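Side-chain contacts in aquaporin aqpM (Methanothermobacter marburgensis str. Marburg, PDB 2F2B), which forms a water channel in the archaeal cell membrane, carrying osmotically driven flow in both directions and passing some glycerol: residues 206-209 with 210-214; 173-176 with 177-181; 229-232 with 233-237; 26-29 with 30-34; 102-105 with 106-110. One frame throughout, in Å; residues are numbered along the deposited sequence.

Interaction 1 (206-209 with 210-214); sequences PYLN and DMIFA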
loop_
_atom_site.group_PDB
_atom_site.type_symbol
_atom_site.label_atom_id
_atom_site.label_comp_id
_atom_site.label_asym_id
_atom_site.label_seq_id
_atom_site.Cartn_x
_atom_site.Cartn_y
_atom_site.Cartn_z
ATOM N N PRO A 206 3.319 2.635 -25.744
ATOM C CA PRO A 206 3.679 1.221 -25.881
ATOM C C PRO A 206 3.298 0.658 -27.256
ATOM O O PRO A 206 4.039 -0.135 -27.832
ATOM C CB PRO A 206 2.904 0.565 -24.742
ATOM C CG PRO A 206 2.930 1.632 -23.684
ATOM C CD PRO A 206 2.593 2.871 -24.482
ATOM N N TYR A 207 2.140 1.062 -27.774
ATOM C CA TYR A 207 1.698 0.591 -29.090
ATOM C C TYR A 207 2.721 0.969 -30.156
ATOM O O TYR A 207 3.110 0.137 -30.978
ATOM C CB TYR A 207 0.343 1.206 -29.454
ATOM C CG TYR A 207 -0.868 0.414 -28.997
ATOM C CD1 TYR A 207 -0.834 -0.363 -27.835
ATOM C CD2 TYR A 207 -2.062 0.469 -29.716
ATOM C CE1 TYR A 207 -1.963 -1.067 -27.407
ATOM C CE2 TYR A 207 -3.189 -0.224 -29.299
ATOM C CZ TYR A 207 -3.138 -0.990 -28.146
ATOM O OH TYR A 207 -4.262 -1.672 -27.742
ATOM N N LEU A 208 3.151 2.226 -30.139
ATOM C CA LEU A 208 4.125 2.714 -31.113
ATOM C C LEU A 208 5.445 1.952 -31.027
ATOM O O LEU A 208 5.952 1.450 -32.035
ATOM C CB LEU A 208 4.381 4.210 -30.907
ATOM C CG LEU A 208 5.377 4.872 -31.871
ATOM C CD1 LEU A 208 4.884 4.703 -33.302
ATOM C CD2 LEU A 208 5.535 6.348 -31.532
ATOM N N ASN A 209 5.999 1.854 -29.825
ATOM C CA ASN A 209 7.260 1.155 -29.652
ATOM C C ASN A 209 7.167 -0.351 -29.898
ATOM O O ASN A 209 8.121 -0.954 -30.398
ATOM C CB ASN A 209 7.841 1.456 -28.268
ATOM C CG ASN A 209 8.352 2.886 -28.159
ATOM O OD1 ASN A 209 7.597 3.817 -27.862
ATOM N ND2 ASN A 209 9.635 3.069 -28.427
ATOM N N ASP A 210 6.032 -0.962 -29.564
ATOM C CA ASP A 210 5.861 -2.393 -29.804
ATOM C C ASP A 210 5.880 -2.655 -31.306
ATOM O O ASP A 210 6.414 -3.665 -31.770
ATOM C CB ASP A 210 4.534 -2.903 -29.234
ATOM C CG ASP A 210 4.630 -3.276 -27.768
ATOM O OD1 ASP A 210 5.754 -3.528 -27.293
ATOM O OD2 ASP A 210 3.577 -3.336 -27.097
ATOM N N MET A 211 5.283 -1.741 -32.061
ATOM C CA MET A 211 5.234 -1.869 -33.510
ATOM C C MET A 211 6.635 -1.774 -34.106
ATOM O O MET A 211 7.026 -2.596 -34.934
ATOM C CB MET A 211 4.347 -0.770 -34.098
ATOM C CG MET A 211 4.464 -0.613 -35.606
ATOM S SD MET A 211 3.434 0.728 -36.227
ATOM C CE MET A 211 4.449 2.146 -35.849
ATOM N N ILE A 212 7.385 -0.770 -33.668
ATOM C CA ILE A 212 8.736 -0.530 -34.167
ATOM C C ILE A 212 9.793 -1.534 -33.717
ATOM O O ILE A 212 10.661 -1.916 -34.505
ATOM C CB ILE A 212 9.223 0.879 -33.759
ATOM C CG1 ILE A 212 8.277 1.941 -34.320
ATOM C CG2 ILE A 212 10.646 1.108 -34.262
ATOM C CD1 ILE A 212 8.570 3.344 -33.824
ATOM N N PHE A 213 9.720 -1.968 -32.462
ATOM C CA PHE A 213 10.719 -2.886 -31.923
ATOM C C PHE A 213 10.289 -4.326 -31.660
ATOM O O PHE A 213 11.135 -5.206 -31.509
ATOM C CB PHE A 213 11.305 -2.281 -30.645
ATOM C CG PHE A 213 11.931 -0.931 -30.854
ATOM C CD1 PHE A 213 13.150 -0.809 -31.515
ATOM C CD2 PHE A 213 11.284 0.223 -30.424
ATOM C CE1 PHE A 213 13.716 0.445 -31.746
ATOM C CE2 PHE A 213 11.839 1.480 -30.649
ATOM C CZ PHE A 213 13.058 1.592 -31.312
ATOM N N ALA A 214 8.987 -4.581 -31.602
ATOM C CA ALA A 214 8.512 -5.939 -31.357
ATOM C C ALA A 214 7.757 -6.489 -32.561
ATOM O O ALA A 214 7.377 -7.661 -32.582
ATOM C CB ALA A 214 7.619 -5.971 -30.122
#
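Leu208 meets two side chains of the following turn, Met211 and Ile212. It lies alongside Ile212, both pointing the same way, with CD1 of Leu208 and CD1 of Ile212 4.0 Å apart. Met211 approaches at a slant instead. Its chain leaves with CG opposite the backbone N (chi1 167°) and then bends at chi3. This brings the methyl CE of Met211 to 3.6 Å from CD1 of Leu208. A second pair, Asn209 and Phe213, also runs side by side. The amide plane of Asn209 and the ring plane of Phe213 are only 17° apart. Methyl CG2 of Ile212 sits over the centre of the Phe213 ring, 3.7 Å above its plane. Backbone bonds hold these turns, among them Asp210 N to Pro206 O at 2.8 Å and Phe213 N to Asn209 O at 2.8 Å. Pro206 has no N-H, and the helix is kinked there. Asn209 and Phe213 pack on helix 100-122, through Phe116 and Leu119. Tyr207 is anchored apart from this pairing, by a hydrogen bond from OH to Thr135 O. The arrangement is the C-terminal part of helix 200-214, the pore-forming half-helix that starts at the second NPA motif of the aquaporin fold.

Interaction 2 (173-176 with 177-181); sequences GFAG and IIIGL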
loop_
_atom_site.group_PDB
_atom_site.type_symbol
_atom_site.label_atom_id
_atom_site.label_comp_id
_atom_site.label_asym_id
_atom_site.label_seq_id
_atom_site.Cartn_x
_atom_site.Cartn_y
_atom_site.Cartn_z
ATOM N N GLY A 173 -3.817 19.411 -0.716
ATOM C CA GLY A 173 -2.708 18.492 -0.554
ATOM C C GLY A 173 -2.968 17.025 -0.846
ATOM O O GLY A 173 -2.031 16.290 -1.141
ATOM N N PHE A 174 -4.225 16.600 -0.778
ATOM C CA PHE A 174 -4.577 15.196 -1.004
ATOM C C PHE A 174 -4.715 14.738 -2.452
ATOM O O PHE A 174 -4.635 13.540 -2.730
ATOM C CB PHE A 174 -5.884 14.873 -0.275
ATOM C CG PHE A 174 -5.727 14.729 1.208
ATOM C CD1 PHE A 174 -5.349 13.511 1.763
ATOM C CD2 PHE A 174 -5.925 15.819 2.049
ATOM C CE1 PHE A 174 -5.167 13.379 3.138
ATOM C CE2 PHE A 174 -5.744 15.695 3.426
ATOM C CZ PHE A 174 -5.364 14.474 3.970
ATOM N N ALA A 175 -4.914 15.670 -3.376
ATOM C CA ALA A 175 -5.121 15.297 -4.777
ATOM C C ALA A 175 -4.149 14.279 -5.370
ATOM O O ALA A 175 -4.567 13.254 -5.912
ATOM C CB ALA A 175 -5.154 16.548 -5.648
ATOM N N GLY A 176 -2.855 14.551 -5.268
ATOM C CA GLY A 176 -1.876 13.643 -5.842
ATOM C C GLY A 176 -1.961 12.202 -5.370
ATOM O O GLY A 176 -2.050 11.277 -6.183
ATOM N N ILE A 177 -1.944 12.001 -4.057
ATOM C CA ILE A 177 -1.972 10.642 -3.538
ATOM C C ILE A 177 -3.299 9.931 -3.787
ATOM O O ILE A 177 -3.312 8.748 -4.124
ATOM C CB ILE A 177 -1.599 10.604 -2.020
ATOM C CG1 ILE A 177 -1.421 9.147 -1.571
ATOM C CG2 ILE A 177 -2.662 11.298 -1.180
ATOM C CD1 ILE A 177 -0.350 8.399 -2.349
ATOM N N ILE A 178 -4.416 10.643 -3.663
ATOM C CA ILE A 178 -5.706 10.001 -3.888
ATOM C C ILE A 178 -5.890 9.601 -5.352
ATOM O O ILE A 178 -6.375 8.507 -5.644
ATOM C CB ILE A 178 -6.865 10.920 -3.431
ATOM C CG1 ILE A 178 -6.739 11.173 -1.922
ATOM C CG2 ILE A 178 -8.212 10.292 -3.770
ATOM C CD1 ILE A 178 -6.515 9.898 -1.084
ATOM N N ILE A 179 -5.504 10.477 -6.274
ATOM C CA ILE A 179 -5.638 10.160 -7.690
ATOM C C ILE A 179 -4.762 8.954 -8.041
ATOM O O ILE A 179 -5.205 8.035 -8.734
ATOM C CB ILE A 179 -5.263 11.379 -8.568
ATOM C CG1 ILE A 179 -6.306 12.485 -8.368
ATOM C CG2 ILE A 179 -5.203 10.974 -10.042
ATOM C CD1 ILE A 179 -5.956 13.810 -9.036
ATOM N N GLY A 180 -3.528 8.947 -7.549
ATOM C CA GLY A 180 -2.643 7.829 -7.829
ATOM C C GLY A 180 -3.159 6.505 -7.281
ATOM O O GLY A 180 -3.145 5.486 -7.978
ATOM N N LEU A 181 -3.615 6.502 -6.029
ATOM C CA LEU A 181 -4.118 5.268 -5.436
ATOM C C LEU A 181 -5.402 4.806 -6.122
ATOM O O LEU A 181 -5.652 3.609 -6.242
ATOM C CB LEU A 181 -4.346 5.451 -3.929
ATOM C CG LEU A 181 -3.072 5.713 -3.118
ATOM C CD1 LEU A 181 -3.427 5.872 -1.644
ATOM C CD2 LEU A 181 -2.079 4.553 -3.306
#
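This contact lies at the N-terminal part of transmembrane helix 175-194 in the aquaporin fold, at an interface of the homotetramer, where Phe174 and Ala175 meet Ile178 and Ile179. The ring of Phe174 stacks edge-to-face on Phe174 of each of two neighbouring subunits, consistent with a ring of four such phenylalanines. Within the chain, CB of Phe174 lies 4.1 Å from CG1 of Ile178. The carbonyl of Phe174 takes the backbone N-H of Ile178 at 3.1 Å, with the donor nearly on the line of the C=O bond (175°). Ile177 sits beside the same oxygen. Its CG1 stands opposite the backbone N (chi1 -171°), which leaves the branch CG2 between N and carbonyl carbon. That branch is 3.4 Å from Phe174 O. The backbone N of Ile177 and the carbonyl of Gly173 both hydrogen-bond to Tyr71 OH, tying this start to helix 52-73. On another side, Ile179 reaches Ile161 and Ile164 of helix 143-166. Ile179 N bonds to Ala175 O at 3.0 Å. The side chain folds over the same carbonyl, with CG1 of Ile179 3.1 Å from Ala175 O.

Interaction 3 (229-232 with 233-237); sequences PIVG and AVLAA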
loop_
_atom_site.group_PDB
_atom_site.type_symbol
_atom_site.label_atom_id
_atom_site.label_comp_id
_atom_site.label_asym_id
_atom_site.label_seq_id
_atom_site.Cartn_x
_atom_site.Cartn_y
_atom_site.Cartn_z
ATOM N N PRO A 229 -11.929 5.736 -22.637
ATOM C CA PRO A 229 -11.517 6.733 -21.642
ATOM C C PRO A 229 -12.181 8.096 -21.821
ATOM O O PRO A 229 -12.626 8.711 -20.852
ATOM C CB PRO A 229 -10.000 6.791 -21.828
ATOM C CG PRO A 229 -9.670 5.375 -22.222
ATOM C CD PRO A 229 -10.756 5.080 -23.238
ATOM N N ILE A 230 -12.258 8.575 -23.056
ATOM C CA ILE A 230 -12.871 9.876 -23.284
ATOM C C ILE A 230 -14.346 9.881 -22.889
ATOM O O ILE A 230 -14.814 10.820 -22.246
ATOM C CB ILE A 230 -12.701 10.320 -24.758
ATOM C CG1 ILE A 230 -11.216 10.576 -25.041
ATOM C CG2 ILE A 230 -13.505 11.587 -25.024
ATOM C CD1 ILE A 230 -10.902 10.952 -26.484
ATOM N N VAL A 231 -15.075 8.831 -23.253
ATOM C CA VAL A 231 -16.491 8.747 -22.905
ATOM C C VAL A 231 -16.666 8.677 -21.388
ATOM O O VAL A 231 -17.497 9.383 -20.814
ATOM C CB VAL A 231 -17.151 7.511 -23.553
ATOM C CG1 VAL A 231 -18.545 7.296 -22.978
ATOM C CG2 VAL A 231 -17.225 7.705 -25.069
ATOM N N GLY A 232 -15.883 7.820 -20.740
ATOM C CA GLY A 232 -15.980 7.701 -19.297
ATOM C C GLY A 232 -15.656 9.006 -18.592
ATOM O O GLY A 232 -16.344 9.394 -17.648
ATOM N N ALA A 233 -14.612 9.692 -19.046
ATOM C CA ALA A 233 -14.212 10.951 -18.428
ATOM C C ALA A 233 -15.275 12.037 -18.572
ATOM O O ALA A 233 -15.615 12.713 -17.604
ATOM C CB ALA A 233 -12.887 11.436 -19.023
ATOM N N VAL A 234 -15.798 12.213 -19.780
ATOM C CA VAL A 234 -16.812 13.235 -19.990
ATOM C C VAL A 234 -18.078 12.907 -19.206
ATOM O O VAL A 234 -18.674 13.787 -18.589
ATOM C CB VAL A 234 -17.134 13.399 -21.492
ATOM C CG1 VAL A 234 -18.309 14.354 -21.676
ATOM C CG2 VAL A 234 -15.909 13.946 -22.216
ATOM N N LEU A 235 -18.483 11.639 -19.213
ATOM C CA LEU A 235 -19.672 11.235 -18.468
ATOM C C LEU A 235 -19.509 11.550 -16.981
ATOM O O LEU A 235 -20.453 11.999 -16.330
ATOM C CB LEU A 235 -19.946 9.737 -18.649
ATOM C CG LEU A 235 -20.451 9.274 -20.022
ATOM C CD1 LEU A 235 -20.650 7.762 -20.012
ATOM C CD2 LEU A 235 -21.762 9.975 -20.353
ATOM N N ALA A 236 -18.311 11.319 -16.447
ATOM C CA ALA A 236 -18.036 11.584 -15.033
ATOM C C ALA A 236 -18.044 13.079 -14.734
ATOM O O ALA A 236 -18.595 13.518 -13.721
ATOM C CB ALA A 236 -16.678 10.981 -14.639
ATOM N N ALA A 237 -17.427 13.860 -15.613
ATOM C CA ALA A 237 -17.373 15.306 -15.429
ATOM C C ALA A 237 -18.787 15.885 -15.427
ATOM O O ALA A 237 -19.131 16.699 -14.570
ATOM C CB ALA A 237 -16.538 15.944 -16.537
#
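Gly232, Ala233 and Val231 carry this contact, Val231 against Leu235, Gly232 against Ala236 and Ala233 against Pro229, in the last transmembrane helix of the aquaporin fold, 224-243. Gly232 and Ala233 are small and buried, and they take part mainly through the backbone. The carbonyl of Gly232 receives the N-H of Ala236 at 3.0 Å. The methyl of Ala236 rests against the same carbonyl, with CB 3.4 Å from Gly232 O. Ala233 does the same one turn back. Its N-H goes to Pro229 O at 2.9 Å, and its CB lies 3.3 Å from that oxygen of Pro229. Pro229 cannot donate to the preceding turn, and the helix is kinked there. Its ring packs on Glu150 and Thr154 of helix 143-166 and on Ala84 of the first NPA motif. Ala236 continues along helix 143-166, touching Phe155 and Met158. The face with Ile230 and Val234 turns to helix 83-91, against Ile87 and Ser91.

Val231 lies on a different side of the helix, next to Leu235, which is on the surface. The two side chains run side by side and point the same way. Leu235 has CG beside its own backbone N (chi1 -71°), and this swings the branch back over the earlier turn. There CD1 of Leu235 lies 3.7 Å from CG1 of Val231, and CG of Leu235 is 3.1 Å from Val231 O.

Interaction 4 (26-29 with 30-34); sequences AAVT and LMIAS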
loop_
_atom_site.group_PDB
_atom_site.type_symbol
_atom_site.label_atom_id
_atom_site.label_comp_id
_atom_site.label_asym_id
_atom_site.label_seq_id
_atom_site.Cartn_x
_atom_site.Cartn_y
_atom_site.Cartn_z
ATOM N N ALA A 26 4.771 -3.626 -15.702
ATOM C CA ALA A 26 4.029 -4.728 -16.304
ATOM C C ALA A 26 4.965 -5.552 -17.189
ATOM O O ALA A 26 4.909 -6.781 -17.186
ATOM C CB ALA A 26 2.860 -4.196 -17.124
ATOM N N ALA A 27 5.822 -4.875 -17.945
ATOM C CA ALA A 27 6.770 -5.577 -18.807
ATOM C C ALA A 27 7.715 -6.413 -17.940
ATOM O O ALA A 27 8.006 -7.565 -18.258
ATOM C CB ALA A 27 7.562 -4.573 -19.645
ATOM N N VAL A 28 8.187 -5.834 -16.838
ATOM C CA VAL A 28 9.088 -6.546 -15.936
ATOM C C VAL A 28 8.431 -7.797 -15.356
ATOM O O VAL A 28 9.064 -8.844 -15.250
ATOM C CB VAL A 28 9.554 -5.639 -14.769
ATOM C CG1 VAL A 28 10.303 -6.464 -13.730
ATOM C CG2 VAL A 28 10.453 -4.533 -15.301
ATOM N N THR A 29 7.160 -7.688 -14.983
ATOM C CA THR A 29 6.440 -8.829 -14.420
ATOM C C THR A 29 6.466 -10.004 -15.397
ATOM O O THR A 29 6.750 -11.144 -15.018
ATOM C CB THR A 29 4.972 -8.466 -14.126
ATOM O OG1 THR A 29 4.929 -7.338 -13.245
ATOM C CG2 THR A 29 4.244 -9.643 -13.480
ATOM N N LEU A 30 6.171 -9.717 -16.659
ATOM C CA LEU A 30 6.157 -10.755 -17.684
ATOM C C LEU A 30 7.556 -11.311 -17.925
ATOM O O LEU A 30 7.721 -12.501 -18.207
ATOM C CB LEU A 30 5.567 -10.198 -18.984
ATOM C CG LEU A 30 4.053 -9.938 -18.951
ATOM C CD1 LEU A 30 3.619 -9.200 -20.212
ATOM C CD2 LEU A 30 3.311 -11.265 -18.823
ATOM N N MET A 31 8.568 -10.456 -17.808
ATOM C CA MET A 31 9.943 -10.897 -18.009
ATOM C C MET A 31 10.407 -11.854 -16.911
ATOM O O MET A 31 11.094 -12.838 -17.194
ATOM C CB MET A 31 10.878 -9.686 -18.083
ATOM C CG MET A 31 10.677 -8.831 -19.328
ATOM S SD MET A 31 11.600 -7.279 -19.263
ATOM C CE MET A 31 13.254 -7.839 -19.733
ATOM N N ILE A 32 10.038 -11.584 -15.661
ATOM C CA ILE A 32 10.458 -12.468 -14.577
ATOM C C ILE A 32 9.590 -13.719 -14.464
ATOM O O ILE A 32 9.963 -14.674 -13.788
ATOM C CB ILE A 32 10.480 -11.745 -13.203
ATOM C CG1 ILE A 32 9.071 -11.307 -12.805
ATOM C CG2 ILE A 32 11.430 -10.557 -13.263
ATOM C CD1 ILE A 32 8.979 -10.781 -11.377
ATOM N N ALA A 33 8.439 -13.717 -15.131
ATOM C CA ALA A 33 7.544 -14.870 -15.097
ATOM C C ALA A 33 7.722 -15.744 -16.341
ATOM O O ALA A 33 7.193 -16.854 -16.407
ATOM C CB ALA A 33 6.098 -14.408 -15.000
ATOM N N SER A 34 8.463 -15.235 -17.320
ATOM C CA SER A 34 8.694 -15.961 -18.570
ATOM C C SER A 34 9.239 -17.365 -18.323
ATOM O O SER A 34 10.211 -17.545 -17.588
ATOM C CB SER A 34 9.665 -15.180 -19.458
ATOM O OG SER A 34 9.819 -15.807 -20.722
#
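The torsions of Val28 and Ile32 bring a branch of each together. Val28 carries CG1 opposite the backbone N (chi1 171°). Ile32 takes a rarer helical setting, with chi1 at 64°, so that its CG1 stands between backbone N and carbonyl carbon and CG2 lies beside N. CG2 of Ile32 then comes to 4.3 Å from CG1 of Val28, a loose apolar touch. The other branch, CG1 of Ile32, is pressed towards the backbone, 3.2 Å from Thr29 O.

Met31 has the commoner setting, with CG beside its backbone N. CG of Met31 lies over the carbonyl of Ala27, 3.1 Å from its O, and a bend at chi3 then leads the end of the chain away.

The hydroxyl of Thr29 is turned to the preceding turn, where OG1 donates a hydrogen bond to Ser25 O. Its methyl CG2 is on the other side, 3.7 Å from Leu30 N.

Only the last of the backbone bonds across the contact is weak. Ile32 N binds Val28 O at 2.9 Å, nearly in line with the C=O bond. Ala33 N to Thr29 O is the weak one, with an angle of 128° at the hydrogen. The methyl of Ala33 packs on this carbonyl too, its CB 3.3 Å from Thr29 O.

Outside the turn, Ala27 and Val28 press on Phe118 of helix 100-122. A neighbouring subunit also packs here, with its Thr189 on Val28, Phe42 on Met31 and Asn192 on Ile32. This is the C-terminal end of the first transmembrane helix, 4-33, at a subunit interface of the aquaporin tetramer.

Interaction 5 (102-105 with 106-110); sequences PYII and AQLLG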
loop_
_atom_site.group_PDB
_atom_site.type_symbol
_atom_site.label_atom_id
_atom_site.label_comp_id
_atom_site.label_asym_id
_atom_site.label_seq_id
_atom_site.Cartn_x
_atom_site.Cartn_y
_atom_site.Cartn_z
ATOM N N PRO A 102 -2.489 21.243 -27.662
ATOM C CA PRO A 102 -1.094 21.357 -27.225
ATOM C C PRO A 102 -0.777 20.349 -26.113
ATOM O O PRO A 102 0.254 19.678 -26.148
ATOM C CB PRO A 102 -1.005 22.799 -26.740
ATOM C CG PRO A 102 -1.923 23.509 -27.687
ATOM C CD PRO A 102 -3.117 22.575 -27.756
ATOM N N TYR A 103 -1.669 20.245 -25.132
ATOM C CA TYR A 103 -1.461 19.301 -24.032
ATOM C C TYR A 103 -1.460 17.854 -24.515
ATOM O O TYR A 103 -0.595 17.068 -24.129
ATOM C CB TYR A 103 -2.541 19.462 -22.957
ATOM C CG TYR A 103 -2.157 20.360 -21.803
ATOM C CD1 TYR A 103 -2.558 20.054 -20.503
ATOM C CD2 TYR A 103 -1.420 21.528 -22.008
ATOM C CE1 TYR A 103 -2.239 20.885 -19.434
ATOM C CE2 TYR A 103 -1.095 22.367 -20.946
ATOM C CZ TYR A 103 -1.509 22.041 -19.662
ATOM O OH TYR A 103 -1.208 22.870 -18.609
ATOM N N ILE A 104 -2.425 17.497 -25.360
ATOM C CA ILE A 104 -2.506 16.127 -25.856
ATOM C C ILE A 104 -1.270 15.733 -26.657
ATOM O O ILE A 104 -0.767 14.616 -26.523
ATOM C CB ILE A 104 -3.789 15.911 -26.702
ATOM C CG1 ILE A 104 -5.021 16.054 -25.802
ATOM C CG2 ILE A 104 -3.767 14.530 -27.359
ATOM C CD1 ILE A 104 -6.347 15.792 -26.503
ATOM N N ILE A 105 -0.769 16.641 -27.489
ATOM C CA ILE A 105 0.424 16.332 -28.270
ATOM C C ILE A 105 1.602 16.078 -27.332
ATOM O O ILE A 105 2.362 15.129 -27.521
ATOM C CB ILE A 105 0.775 17.477 -29.249
ATOM C CG1 ILE A 105 -0.280 17.538 -30.358
ATOM C CG2 ILE A 105 2.165 17.258 -29.844
ATOM C CD1 ILE A 105 -0.061 18.659 -31.362
ATOM N N ALA A 106 1.741 16.921 -26.312
ATOM C CA ALA A 106 2.826 16.771 -25.349
ATOM C C ALA A 106 2.717 15.429 -24.630
ATOM O O ALA A 106 3.724 14.770 -24.378
ATOM C CB ALA A 106 2.791 17.912 -24.329
ATOM N N GLN A 107 1.488 15.034 -24.305
ATOM C CA GLN A 107 1.236 13.772 -23.610
ATOM C C GLN A 107 1.572 12.576 -24.501
ATOM O O GLN A 107 2.219 11.625 -24.056
ATOM C CB GLN A 107 -0.231 13.712 -23.157
ATOM C CG GLN A 107 -0.605 14.789 -22.130
ATOM C CD GLN A 107 -2.105 15.044 -22.057
ATOM O OE1 GLN A 107 -2.879 14.475 -22.826
ATOM N NE2 GLN A 107 -2.517 15.907 -21.136
ATOM N N LEU A 108 1.143 12.620 -25.761
ATOM C CA LEU A 108 1.430 11.524 -26.686
ATOM C C LEU A 108 2.938 11.362 -26.885
ATOM O O LEU A 108 3.460 10.243 -26.892
ATOM C CB LEU A 108 0.749 11.781 -28.036
ATOM C CG LEU A 108 -0.782 11.735 -28.040
ATOM C CD1 LEU A 108 -1.308 12.226 -29.390
ATOM C CD2 LEU A 108 -1.256 10.316 -27.762
ATOM N N LEU A 109 3.635 12.484 -27.041
ATOM C CA LEU A 109 5.083 12.471 -27.229
ATOM C C LEU A 109 5.791 11.947 -25.979
ATOM O O LEU A 109 6.719 11.143 -26.070
ATOM C CB LEU A 109 5.583 13.883 -27.554
ATOM C CG LEU A 109 5.164 14.451 -28.916
ATOM C CD1 LEU A 109 5.639 15.895 -29.040
ATOM C CD2 LEU A 109 5.751 13.593 -30.029
ATOM N N GLY A 110 5.348 12.405 -24.813
ATOM C CA GLY A 110 5.952 11.955 -23.569
ATOM C C GLY A 110 5.802 10.458 -23.376
ATOM O O GLY A 110 6.733 9.781 -22.935
#
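Gln107 folds back over the turn that carries Tyr103 and Ile104, and its NE2 finds its hydrogen-bond partners beyond that turn. The backbone N-H of Gln107 goes to Tyr103 O at 2.9 Å. The side chain has CG opposite the carbonyl carbon (chi1 -64°), which lays it back over the carbonyl of Tyr103. CG of Gln107 is 3.0 Å from Tyr103 O, and the chain runs on extended. The amide then crosses the Tyr103 side chain at a slant, its plane 67° from that of the ring. The nearest atom of the Tyr103 side chain to NE2 of Gln107 is CB, at 4.0 Å, a packing contact. NE2 instead donates to Thr86 OG1 and to Glu11 OE1.

Tyr103 is also satisfied at a distance from the turn. Its OH is hydrogen-bonded to Ser77 O and to Arg7 NH1. Its ring meets His80 edge-to-face.

Two apolar pairs lie one turn apart. CG2 of Ile104 touches CD1 of Leu108 at 3.9 Å. CG2 of Ile105 touches CD1 of Leu109 at 3.8 Å, on the surface. In both pairs the chains lie alongside and point the same way. Backbone bonds accompany them, with Leu108 N to Ile104 O at 2.9 Å.

Gln107 also packs on Pro83 of the first NPA motif and Ala201 of the second. Bonds from NE2 to Thr86 and Glu11 probably hold the amide in one orientation, the Glu11 oxygen being the telling acceptor, and they link helix 100-122 to helices 4-33 and 83-91.

All five are local contacts between successive turns of a helix, and none touches another. Interactions 2 and 4 are the buried ones; 2 packs on two neighbouring subunits and 4 on one, with centres 28 Å apart. Interactions 1, 3 and 5 are partly buried, touch no other chain and leave some apolar side chains on the surface. Interactions 1 and 5 come within about 6 Å at their nearest atoms, and their helices, 200-214 and 100-122, pack on each other. Interactions 3 and 5 both lean on half-helix 83-91. Side-chain polarity differs most: 5 has an anchored tyrosine and glutamine, 1 a tyrosine bonded outside the turn, 4 a threonine hydroxyl, while 2 and 3 are wholly apolar.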